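Local coordinates for hemolysin activator protein CdiB (Acinetobacter baumannii ACICU, PDB 6WIL) that probably exports its partner contact-dependent growth inhibition toxin across the outer membrane, as a two-partner secretion transporter of the Omp85 superfamily, at residues F78-K81 against A82-H86; A107-E110 against L111-G115; S259-D262 against F263-S266; Q343-N347 against D348-N352. All blocks are in the same frame, centred on the assembly; numbering follows the deposited sequence.

Contact 1 of 4, residues F78-K81 against A82-H86; sequences FVIK and AIKKH
Lys81 O accepts the N-H of Lys85 at 2.9 Å from O to N, the shortest backbone bond of this helical stretch, yet a bent one, with 130° at the hydrogen. One step back, Lys84 N meets Ile80 O at 3.0 Å and the bond is practically straight. Ala82 N to Phe78 O and Ile83 N to Val79 O make four successive i to i+4 bonds. Side chains add a thinner layer. Methyl CG2 of Ile80 rests against the stem of Lys84, 3.9 Å from its CE and 4.1 Å from its CD. With CG anti to the carbonyl carbon (chi1 -68°) and the rest of the chain extended, Lys84 lays its methylenes across that methyl and carries its ammonium group past it. Ile83 leans back on the backbone instead, its CG1 3.2 Å from Val79 O, while Phe78 has CG2 of Val79 over one face of its ring, offset toward the rim. Val79 and Ile83 pack on Ala107 of helix 97-113, and Ile80 and Ile83 both reach Ile60 of strand 59-62. Just past the helix, His86 NE2 is bonded to Phe44 O. With its isoleucines and valine turned inward and its lysines outward, helix 77-85 is amphipathic, one of the two main helices, with 97-113, of the beta-alpha-alpha-beta-beta POTRA fold.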
loop_
_atom_site.group_PDB
_atom_site.type_symbol
_atom_site.label_atom_id
_atom_site.label_comp_id
_atom_site.label_asym_id
_atom_site.label_seq_id
_atom_site.Cartn_x
_atom_site.Cartn_y
_atom_site.Cartn_z
ATOM N N PHE A 78 19.110 9.802 -23.174
ATOM C CA PHE A 78 17.821 9.249 -23.576
ATOM C C PHE A 78 17.014 10.231 -24.416
ATOM O O PHE A 78 16.096 9.812 -25.130
ATOM C CB PHE A 78 17.015 8.831 -22.342
ATOM C CG PHE A 78 16.502 9.985 -21.530
ATOM C CD1 PHE A 78 17.299 10.577 -20.564
ATOM C CD2 PHE A 78 15.217 10.470 -21.721
ATOM C CE1 PHE A 78 16.830 11.638 -19.810
ATOM C CE2 PHE A 78 14.743 11.538 -20.975
ATOM C CZ PHE A 78 15.551 12.121 -20.017
ATOM N N VAL A 79 17.324 11.524 -24.335
ATOM C CA VAL A 79 16.647 12.510 -25.171
ATOM C C VAL A 79 17.028 12.315 -26.633
ATOM O O VAL A 79 16.165 12.297 -27.518
ATOM C CB VAL A 79 16.971 13.933 -24.684
ATOM C CG1 VAL A 79 16.598 14.959 -25.742
ATOM C CG2 VAL A 79 16.252 14.220 -23.369
ATOM N N ILE A 80 18.325 12.165 -26.908
ATOM C CA ILE A 80 18.766 11.905 -28.275
ATOM C C ILE A 80 18.356 10.501 -28.705
ATOM O O ILE A 80 17.989 10.276 -29.866
ATOM C CB ILE A 80 20.286 12.119 -28.398
ATOM C CG1 ILE A 80 20.644 13.573 -28.087
ATOM C CG2 ILE A 80 20.773 11.748 -29.792
ATOM C CD1 ILE A 80 20.003 14.566 -29.029
ATOM N N LYS A 81 18.408 9.539 -27.777
ATOM C CA LYS A 81 17.934 8.189 -28.063
ATOM C C LYS A 81 16.506 8.206 -28.593
ATOM O O LYS A 81 16.197 7.563 -29.603
ATOM C CB LYS A 81 18.012 7.324 -26.804
ATOM C CG LYS A 81 19.231 6.428 -26.695
ATOM C CD LYS A 81 18.928 5.270 -25.752
ATOM C CE LYS A 81 19.984 5.118 -24.673
ATOM N NZ LYS A 81 19.386 4.613 -23.405
ATOM N N ALA A 82 15.620 8.943 -27.918
ATOM C CA ALA A 82 14.224 8.978 -28.340
ATOM C C ALA A 82 14.073 9.635 -29.706
ATOM O O ALA A 82 13.247 9.202 -30.517
ATOM C CB ALA A 82 13.375 9.700 -27.295
ATOM N N ILE A 83 14.866 10.676 -29.981
ATOM C CA ILE A 83 14.806 11.334 -31.285
ATOM C C ILE A 83 15.175 10.354 -32.390
ATOM O O ILE A 83 14.423 10.161 -33.353
ATOM C CB ILE A 83 15.725 12.569 -31.311
ATOM C CG1 ILE A 83 15.235 13.635 -30.329
ATOM C CG2 ILE A 83 15.806 13.136 -32.725
ATOM C CD1 ILE A 83 13.868 14.179 -30.657
ATOM N N LYS A 84 16.341 9.716 -32.262
ATOM C CA LYS A 84 16.810 8.767 -33.265
ATOM C C LYS A 84 15.933 7.523 -33.353
ATOM O O LYS A 84 15.956 6.838 -34.381
ATOM C CB LYS A 84 18.254 8.372 -32.964
ATOM C CG LYS A 84 19.249 9.504 -33.157
ATOM C CD LYS A 84 20.676 9.054 -32.899
ATOM C CE LYS A 84 21.664 10.159 -33.243
ATOM N NZ LYS A 84 23.062 9.760 -32.934
ATOM N N LYS A 85 15.165 7.218 -32.308
ATOM C CA LYS A 85 14.298 6.047 -32.315
ATOM C C LYS A 85 12.974 6.309 -33.021
ATOM O O LYS A 85 12.296 5.353 -33.412
ATOM C CB LYS A 85 14.050 5.584 -30.871
ATOM C CG LYS A 85 13.232 4.305 -30.703
ATOM C CD LYS A 85 13.985 3.067 -31.173
ATOM C CE LYS A 85 13.298 1.802 -30.676
ATOM N NZ LYS A 85 13.194 1.800 -29.187
ATOM N N HIS A 86 12.607 7.572 -33.206
ATOM C CA HIS A 86 11.309 7.902 -33.777
ATOM C C HIS A 86 11.176 7.283 -35.166
ATOM O O HIS A 86 12.100 7.399 -35.983
ATOM C CB HIS A 86 11.130 9.419 -33.850
ATOM C CG HIS A 86 9.744 9.848 -34.219
ATOM N ND1 HIS A 86 9.285 9.842 -35.519
ATOM C CD2 HIS A 86 8.717 10.300 -33.461
ATOM C CE1 HIS A 86 8.035 10.267 -35.545
ATOM N NE2 HIS A 86 7.668 10.555 -34.309
#

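Contact 2 of 4, residues A107-E110 against L111-G115; sequences AQNE and LLKKG
Glu110 and Lys113 lie across one another at a slant on the polar side of the helix, and mostly carboxylate meets methylene. CD of Lys113 is 3.3 Å from OE2 of Glu110 and 3.6 Å from its OE1, whereas NZ comes no nearer to OE1 than 3.6 Å, a long salt bridge. Glu110 sets its CG anti to the backbone N (chi1 -160°) and then bends at chi2, which brings the carboxylate up beside the lysine stem. Lys114 approaches the other oxygen: its NZ stands 4.6 Å from OE2 of Glu110, too far for a salt bridge, though the opposite charges probably still attract weakly, and it also makes a cation-pi contact with Phe78. Elsewhere on the helix, Gln108 slants past two leucines, presenting OE1 to CD2 of Leu111 at 3.6 Å and NE2 to CD2 of Leu112 at 4.1 Å. These are packing contacts; the amide is fixed by residues further along the same chain, OE1 taking the N-H of Ile121 and NE2 giving to Ser119 O, so its rotation is set from both ends. Leu111 also packs on Val79 of helix 77-85 and on Ile121 of strand 120-123. Four i to i+4 backbone bonds, from Leu111 N to Ala107 O through Lys114 N to Glu110 O, run beneath the side chains. Gly115, with phi at 104°, sends its N-H to Leu112 O at 3.0 Å and weakly to Leu111 O, closing helix 97-113 of the POTRA domain with a Schellman motif.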
loop_
_atom_site.group_PDB
_atom_site.type_symbol
_atom_site.label_atom_id
_atom_site.label_comp_id
_atom_site.label_asym_id
_atom_site.label_seq_id
_atom_site.Cartn_x
_atom_site.Cartn_y
_atom_site.Cartn_z
ATOM N N ALA A 107 11.539 16.345 -27.942
ATOM C CA ALA A 107 12.608 16.095 -26.986
ATOM C C ALA A 107 12.329 16.730 -25.630
ATOM O O ALA A 107 12.885 16.281 -24.623
ATOM C CB ALA A 107 13.937 16.605 -27.541
ATOM N N GLN A 108 11.482 17.759 -25.581
ATOM C CA GLN A 108 11.123 18.377 -24.310
ATOM C C GLN A 108 10.036 17.582 -23.600
ATOM O O GLN A 108 10.057 17.459 -22.370
ATOM C CB GLN A 108 10.674 19.821 -24.538
ATOM C CG GLN A 108 10.126 20.523 -23.302
ATOM C CD GLN A 108 11.200 20.873 -22.288
ATOM O OE1 GLN A 108 12.394 20.836 -22.588
ATOM N NE2 GLN A 108 10.777 21.221 -21.077
ATOM N N ASN A 109 9.077 17.042 -24.356
ATOM C CA ASN A 109 8.092 16.143 -23.764
ATOM C C ASN A 109 8.768 14.913 -23.176
ATOM O O ASN A 109 8.372 14.425 -22.112
ATOM C CB ASN A 109 7.052 15.744 -24.813
ATOM C CG ASN A 109 6.055 14.727 -24.290
ATOM O OD1 ASN A 109 5.115 15.075 -23.577
ATOM N ND2 ASN A 109 6.248 13.464 -24.656
ATOM N N GLU A 110 9.802 14.408 -23.851
ATOM C CA GLU A 110 10.562 13.287 -23.309
ATOM C C GLU A 110 11.290 13.689 -22.033
ATOM O O GLU A 110 11.453 12.875 -21.115
ATOM C CB GLU A 110 11.550 12.773 -24.354
ATOM C CG GLU A 110 12.031 11.368 -24.083
ATOM C CD GLU A 110 10.879 10.402 -23.899
ATOM O OE1 GLU A 110 10.029 10.311 -24.813
ATOM O OE2 GLU A 110 10.813 9.753 -22.833
ATOM N N LEU A 111 11.738 14.943 -21.962
ATOM C CA LEU A 111 12.357 15.451 -20.742
ATOM C C LEU A 111 11.360 15.451 -19.591
ATOM O O LEU A 111 11.674 15.012 -18.478
ATOM C CB LEU A 111 12.906 16.857 -20.993
ATOM C CG LEU A 111 14.049 17.354 -20.110
ATOM C CD1 LEU A 111 15.249 16.429 -20.243
ATOM C CD2 LEU A 111 14.427 18.780 -20.490
ATOM N N LEU A 112 10.141 15.938 -19.847
ATOM C CA LEU A 112 9.097 15.912 -18.830
ATOM C C LEU A 112 8.649 14.490 -18.516
ATOM O O LEU A 112 8.227 14.213 -17.388
ATOM C CB LEU A 112 7.904 16.753 -19.287
ATOM C CG LEU A 112 8.206 18.217 -19.604
ATOM C CD1 LEU A 112 6.950 18.944 -20.067
ATOM C CD2 LEU A 112 8.812 18.907 -18.391
ATOM N N LYS A 113 8.724 13.585 -19.497
ATOM C CA LYS A 113 8.369 12.190 -19.254
ATOM C C LYS A 113 9.213 11.592 -18.136
ATOM O O LYS A 113 8.700 10.854 -17.287
ATOM C CB LYS A 113 8.539 11.372 -20.534
ATOM C CG LYS A 113 7.244 10.956 -21.201
ATOM C CD LYS A 113 7.523 9.966 -22.322
ATOM C CE LYS A 113 6.265 9.636 -23.104
ATOM N NZ LYS A 113 6.593 9.170 -24.478
ATOM N N LYS A 114 10.506 11.899 -18.117
ATOM C CA LYS A 114 11.400 11.388 -17.089
ATOM C C LYS A 114 11.407 12.245 -15.828
ATOM O O LYS A 114 12.093 11.892 -14.864
ATOM C CB LYS A 114 12.821 11.254 -17.644
ATOM C CG LYS A 114 13.156 9.860 -18.169
ATOM C CD LYS A 114 12.204 9.421 -19.273
ATOM C CE LYS A 114 12.417 7.961 -19.639
ATOM N NZ LYS A 114 13.833 7.687 -20.004
ATOM N N GLY A 115 10.671 13.355 -15.811
ATOM C CA GLY A 115 10.455 14.120 -14.600
ATOM C C GLY A 115 11.246 15.406 -14.441
ATOM O O GLY A 115 11.151 16.036 -13.381
#

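Contact 3 of 4, residues S259-D262 against F263-S266; sequences SLDD and FHES
Asp261 and Phe263 meet across the bend that follows strand 251-261, and the aspartate side chain ties it together. Its CB lies 4.4 Å from CB of Ser266, the residue paired with it across the hairpin. From there CG stands anti to the backbone N (chi1 -167°), which swings the carboxylate over the loop. OD1 takes the N-H of Phe263 at 3.0 Å, the donor coming from above the carboxylate plane; this bond to the residue two further on makes an Asx turn. The same oxygen lies in the plane of the Phe263 ring at its edge, 3.4 Å from CD2, with carboxylate and ring 66° apart. Thr233 OG1 gives OD1 a further hydrogen bond from the adjacent strand. OD2, at the tip, faces the edge of the His264 ring, 4.0 Å from its CD2 and with the two planes perpendicular. Below the side chain the backbone closes with two bonds, Ser266 N to Asp261 O at 2.8 Å and Asp261 N to Ser266 O at 3.0 Å. Phe263 itself packs on loop residues Asp467 and Glu469, between the short strands 455-457 and 472-474. Glu265 adopts a left-handed backbone conformation and, together with Ser266, faces Asp261: a G1 beta bulge finishing a tight hairpin between strands 251-261 and 266-279 of the transporter barrel.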
loop_
_atom_site.group_PDB
_atom_site.type_symbol
_atom_site.label_atom_id
_atom_site.label_comp_id
_atom_site.label_asym_id
_atom_site.label_seq_id
_atom_site.Cartn_x
_atom_site.Cartn_y
_atom_site.Cartn_z
ATOM N N SER A 259 -10.894 -9.805 23.543
ATOM C CA SER A 259 -11.971 -10.474 22.830
ATOM C C SER A 259 -12.597 -11.538 23.718
ATOM O O SER A 259 -11.903 -12.198 24.495
ATOM C CB SER A 259 -11.464 -11.107 21.525
ATOM O OG SER A 259 -12.498 -11.809 20.858
ATOM N N LEU A 260 -13.913 -11.693 23.592
ATOM C CA LEU A 260 -14.676 -12.719 24.302
ATOM C C LEU A 260 -15.470 -13.483 23.245
ATOM O O LEU A 260 -16.533 -13.029 22.812
ATOM C CB LEU A 260 -15.587 -12.097 25.360
ATOM C CG LEU A 260 -16.252 -13.003 26.403
ATOM C CD1 LEU A 260 -17.524 -13.648 25.867
ATOM C CD2 LEU A 260 -15.276 -14.066 26.891
ATOM N N ASP A 261 -14.952 -14.638 22.830
ATOM C CA ASP A 261 -15.545 -15.431 21.758
ATOM C C ASP A 261 -16.404 -16.530 22.377
ATOM O O ASP A 261 -15.878 -17.479 22.968
ATOM C CB ASP A 261 -14.457 -16.017 20.859
ATOM C CG ASP A 261 -15.008 -16.594 19.564
ATOM O OD1 ASP A 261 -16.244 -16.659 19.412
ATOM O OD2 ASP A 261 -14.197 -16.976 18.692
ATOM N N ASP A 262 -17.726 -16.401 22.239
ATOM C CA ASP A 262 -18.643 -17.430 22.716
ATOM C C ASP A 262 -18.715 -18.629 21.783
ATOM O O ASP A 262 -19.160 -19.701 22.207
ATOM C CB ASP A 262 -20.048 -16.851 22.909
ATOM C CG ASP A 262 -20.155 -15.966 24.135
ATOM O OD1 ASP A 262 -19.332 -16.131 25.061
ATOM O OD2 ASP A 262 -21.068 -15.115 24.180
ATOM N N PHE A 263 -18.293 -18.471 20.524
ATOM C CA PHE A 263 -18.277 -19.601 19.601
ATOM C C PHE A 263 -17.327 -20.692 20.079
ATOM O O PHE A 263 -17.678 -21.879 20.071
ATOM C CB PHE A 263 -17.892 -19.129 18.199
ATOM C CG PHE A 263 -18.989 -18.387 17.485
ATOM C CD1 PHE A 263 -19.928 -19.074 16.734
ATOM C CD2 PHE A 263 -19.094 -17.012 17.576
ATOM C CE1 PHE A 263 -20.934 -18.404 16.068
ATOM C CE2 PHE A 263 -20.107 -16.335 16.920
ATOM C CZ PHE A 263 -21.026 -17.036 16.167
ATOM N N HIS A 264 -16.120 -20.310 20.504
ATOM C CA HIS A 264 -15.131 -21.252 21.012
ATOM C C HIS A 264 -14.881 -21.077 22.509
ATOM O O HIS A 264 -13.847 -21.534 23.017
ATOM C CB HIS A 264 -13.824 -21.123 20.231
ATOM C CG HIS A 264 -13.941 -21.532 18.794
ATOM N ND1 HIS A 264 -14.021 -22.851 18.398
ATOM C CD2 HIS A 264 -13.994 -20.797 17.657
ATOM C CE1 HIS A 264 -14.121 -22.909 17.082
ATOM N NE2 HIS A 264 -14.108 -21.677 16.607
ATOM N N GLU A 265 -15.820 -20.437 23.219
ATOM C CA GLU A 265 -15.761 -20.217 24.669
ATOM C C GLU A 265 -14.362 -19.799 25.120
ATOM O O GLU A 265 -13.746 -20.414 25.994
ATOM C CB GLU A 265 -16.251 -21.460 25.420
ATOM C CG GLU A 265 -17.725 -21.770 25.175
ATOM C CD GLU A 265 -18.169 -23.071 25.824
ATOM O OE1 GLU A 265 -17.290 -23.836 26.288
ATOM O OE2 GLU A 265 -19.394 -23.330 25.881
ATOM N N SER A 266 -13.867 -18.729 24.505
ATOM C CA SER A 266 -12.480 -18.313 24.620
ATOM C C SER A 266 -12.380 -16.851 25.039
ATOM O O SER A 266 -13.300 -16.051 24.843
ATOM C CB SER A 266 -11.731 -18.514 23.290
ATOM O OG SER A 266 -10.426 -17.973 23.351
#

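Contact 4 of 4, residues Q343-N347 against D348-N352; sequences QSFLN and DIEIN. With SO4 (sulfate ion), chain C.
Leu346 and Ile349 form the tight end of this hairpin, bonded in both directions: Leu346 N to Ile349 O at 2.7 Å and Ile349 N to Leu346 O at 2.9 Å. Between them Asn347 and Asp348, both with positive phi, make the corners of a type I' turn. The next pair, Phe345 and Glu350, is non-hydrogen-bonded, and the ring packs on the opposite strand, CE2 of Phe345 3.8 Å from CB of Glu350 and CD2 3.7 Å from its CA. Phe345 holds CG anti to the carbonyl carbon (chi1 -63°), which turns the ring toward Glu350. Beyond it Ile351 N donates to Ser344 O at 3.1 Å, and on the other side of the sheet CD1 of Ile351 fills in against CB of Leu346 at 4.2 Å.

The side with Gln343 and Glu350 is looser: their OE1 atoms stay 3.8 Å apart. A water next to the Ile351 bond accepts the N-H of Ser344 and reaches OE1 of Glu350 and Ile351 O. On the outer side of the turn, ND2 of Asn347 points almost straight at O1 of a sulfate, probably left from crystallisation, and also bonds Pro305 O; its OD1 takes the N-H of Ile307. That bond, together with Gln343 NE2 to Asn311 OD1 and the meeting of the Phe345 and His309 rings, lays the tip of strands 329-346 and 349-371 against strand 308-326 and the loop before it.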
loop_
_atom_site.group_PDB
_atom_site.type_symbol
_atom_site.label_atom_id
_atom_site.label_comp_id
_atom_site.label_asym_id
_atom_site.label_seq_id
_atom_site.Cartn_x
_atom_site.Cartn_y
_atom_site.Cartn_z
ATOM N N GLN A 343 3.594 -21.458 22.457
ATOM C CA GLN A 343 3.518 -22.565 23.398
ATOM C C GLN A 343 2.102 -22.661 23.948
ATOM O O GLN A 343 1.404 -21.653 24.082
ATOM C CB GLN A 343 4.530 -22.409 24.538
ATOM C CG GLN A 343 4.401 -21.128 25.324
ATOM C CD GLN A 343 5.552 -20.939 26.288
ATOM O OE1 GLN A 343 6.524 -21.695 26.262
ATOM N NE2 GLN A 343 5.451 -19.928 27.146
ATOM N N SER A 344 1.682 -23.887 24.254
ATOM C CA SER A 344 0.336 -24.165 24.733
ATOM C C SER A 344 0.388 -24.861 26.089
ATOM O O SER A 344 1.374 -25.515 26.440
ATOM C CB SER A 344 -0.438 -25.033 23.732
ATOM O OG SER A 344 -0.417 -24.459 22.437
ATOM N N PHE A 345 -0.696 -24.722 26.851
ATOM C CA PHE A 345 -0.772 -25.282 28.193
ATOM C C PHE A 345 -2.129 -25.934 28.411
ATOM O O PHE A 345 -3.122 -25.598 27.761
ATOM C CB PHE A 345 -0.555 -24.217 29.280
ATOM C CG PHE A 345 0.803 -23.578 29.252
ATOM C CD1 PHE A 345 1.073 -22.529 28.388
ATOM C CD2 PHE A 345 1.802 -24.013 30.106
ATOM C CE1 PHE A 345 2.321 -21.936 28.366
ATOM C CE2 PHE A 345 3.050 -23.423 30.091
ATOM C CZ PHE A 345 3.311 -22.382 29.220
ATOM N N LEU A 346 -2.157 -26.874 29.353
ATOM C CA LEU A 346 -3.397 -27.442 29.868
ATOM C C LEU A 346 -3.318 -27.407 31.388
ATOM O O LEU A 346 -2.515 -28.130 31.985
ATOM C CB LEU A 346 -3.622 -28.864 29.354
ATOM C CG LEU A 346 -4.926 -29.523 29.805
ATOM C CD1 LEU A 346 -6.096 -28.560 29.667
ATOM C CD2 LEU A 346 -5.186 -30.790 29.001
ATOM N N ASN A 347 -4.142 -26.556 32.002
ATOM C CA ASN A 347 -4.143 -26.348 33.451
ATOM C C ASN A 347 -2.724 -26.131 33.973
ATOM O O ASN A 347 -2.275 -26.780 34.920
ATOM C CB ASN A 347 -4.822 -27.511 34.177
ATOM C CG ASN A 347 -6.306 -27.604 33.877
ATOM O OD1 ASN A 347 -6.882 -26.719 33.241
ATOM N ND2 ASN A 347 -6.937 -28.673 34.348
ATOM N N ASP A 348 -2.010 -25.213 33.320
ATOM C CA ASP A 348 -0.659 -24.803 33.690
ATOM C C ASP A 348 0.376 -25.906 33.485
ATOM O O ASP A 348 1.481 -25.830 34.033
ATOM C CB ASP A 348 -0.608 -24.294 35.138
ATOM C CG ASP A 348 -1.771 -23.375 35.475
ATOM O OD1 ASP A 348 -2.209 -22.611 34.588
ATOM O OD2 ASP A 348 -2.255 -23.423 36.626
ATOM N N ILE A 349 0.055 -26.934 32.703
ATOM C CA ILE A 349 1.018 -27.950 32.292
ATOM C C ILE A 349 1.279 -27.770 30.803
ATOM O O ILE A 349 0.338 -27.752 29.999
ATOM C CB ILE A 349 0.521 -29.373 32.598
ATOM C CG1 ILE A 349 0.138 -29.513 34.074
ATOM C CG2 ILE A 349 1.598 -30.387 32.246
ATOM C CD1 ILE A 349 1.325 -29.551 35.021
ATOM N N GLU A 350 2.552 -27.633 30.436
ATOM C CA GLU A 350 2.912 -27.357 29.052
ATOM C C GLU A 350 2.816 -28.614 28.199
ATOM O O GLU A 350 3.249 -29.698 28.603
ATOM C CB GLU A 350 4.325 -26.780 28.967
ATOM C CG GLU A 350 4.752 -26.393 27.554
ATOM C CD GLU A 350 6.017 -25.551 27.532
ATOM O OE1 GLU A 350 6.674 -25.478 26.470
ATOM O OE2 GLU A 350 6.353 -24.961 28.580
ATOM N N ILE A 351 2.239 -28.457 27.012
ATOM C CA ILE A 351 2.192 -29.513 26.009
ATOM C C ILE A 351 3.431 -29.356 25.135
ATOM O O ILE A 351 3.503 -28.442 24.308
ATOM C CB ILE A 351 0.902 -29.438 25.185
ATOM C CG1 ILE A 351 -0.313 -29.499 26.118
ATOM C CG2 ILE A 351 0.851 -30.557 24.164
ATOM C CD1 ILE A 351 -1.415 -28.538 25.751
ATOM N N ASN A 352 4.409 -30.248 25.322
ATOM C CA ASN A 352 5.720 -30.077 24.696
ATOM C C ASN A 352 5.622 -30.040 23.174
ATOM O O ASN A 352 6.195 -29.155 22.529
ATOM C CB ASN A 352 6.670 -31.189 25.143
ATOM C CG ASN A 352 7.254 -30.941 26.526
ATOM O OD1 ASN A 352 6.697 -30.190 27.325
ATOM N ND2 ASN A 352 8.388 -31.571 26.807
HETATM S S SO4 C . -4.908 -30.080 37.003
HETATM O O1 SO4 C . -5.351 -30.689 35.752
HETATM O O2 SO4 C . -4.663 -31.126 37.995
HETATM O O3 SO4 C . -5.946 -29.174 37.491
HETATM O O4 SO4 C . -3.673 -29.335 36.773
HETATM O O HOH W 1 4.171 -25.665 24.483
#

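In the fold
Contacts 1 and 2 belong to the two main helices of one POTRA domain and touch directly, Val79 CG1 lying 3.6 Å from Ala107 CB; both are partly buried, largely apolar where the helices meet and lysine-rich outside. Contacts 3 and 4 lie on the other side of the chain's centre, about 49 Å or more away between nearest atoms, at turns of the 16-stranded barrel, with centres about 20 Å apart and no touch between them. Each closes a different hairpin. In 78-86 and 107-115 consecutive i to i+4 bonds do the work, whereas 259-266 depends on a buried aspartate and a bulge. At the surface, 343-352 combines cross-strand pairing with water and sulfate.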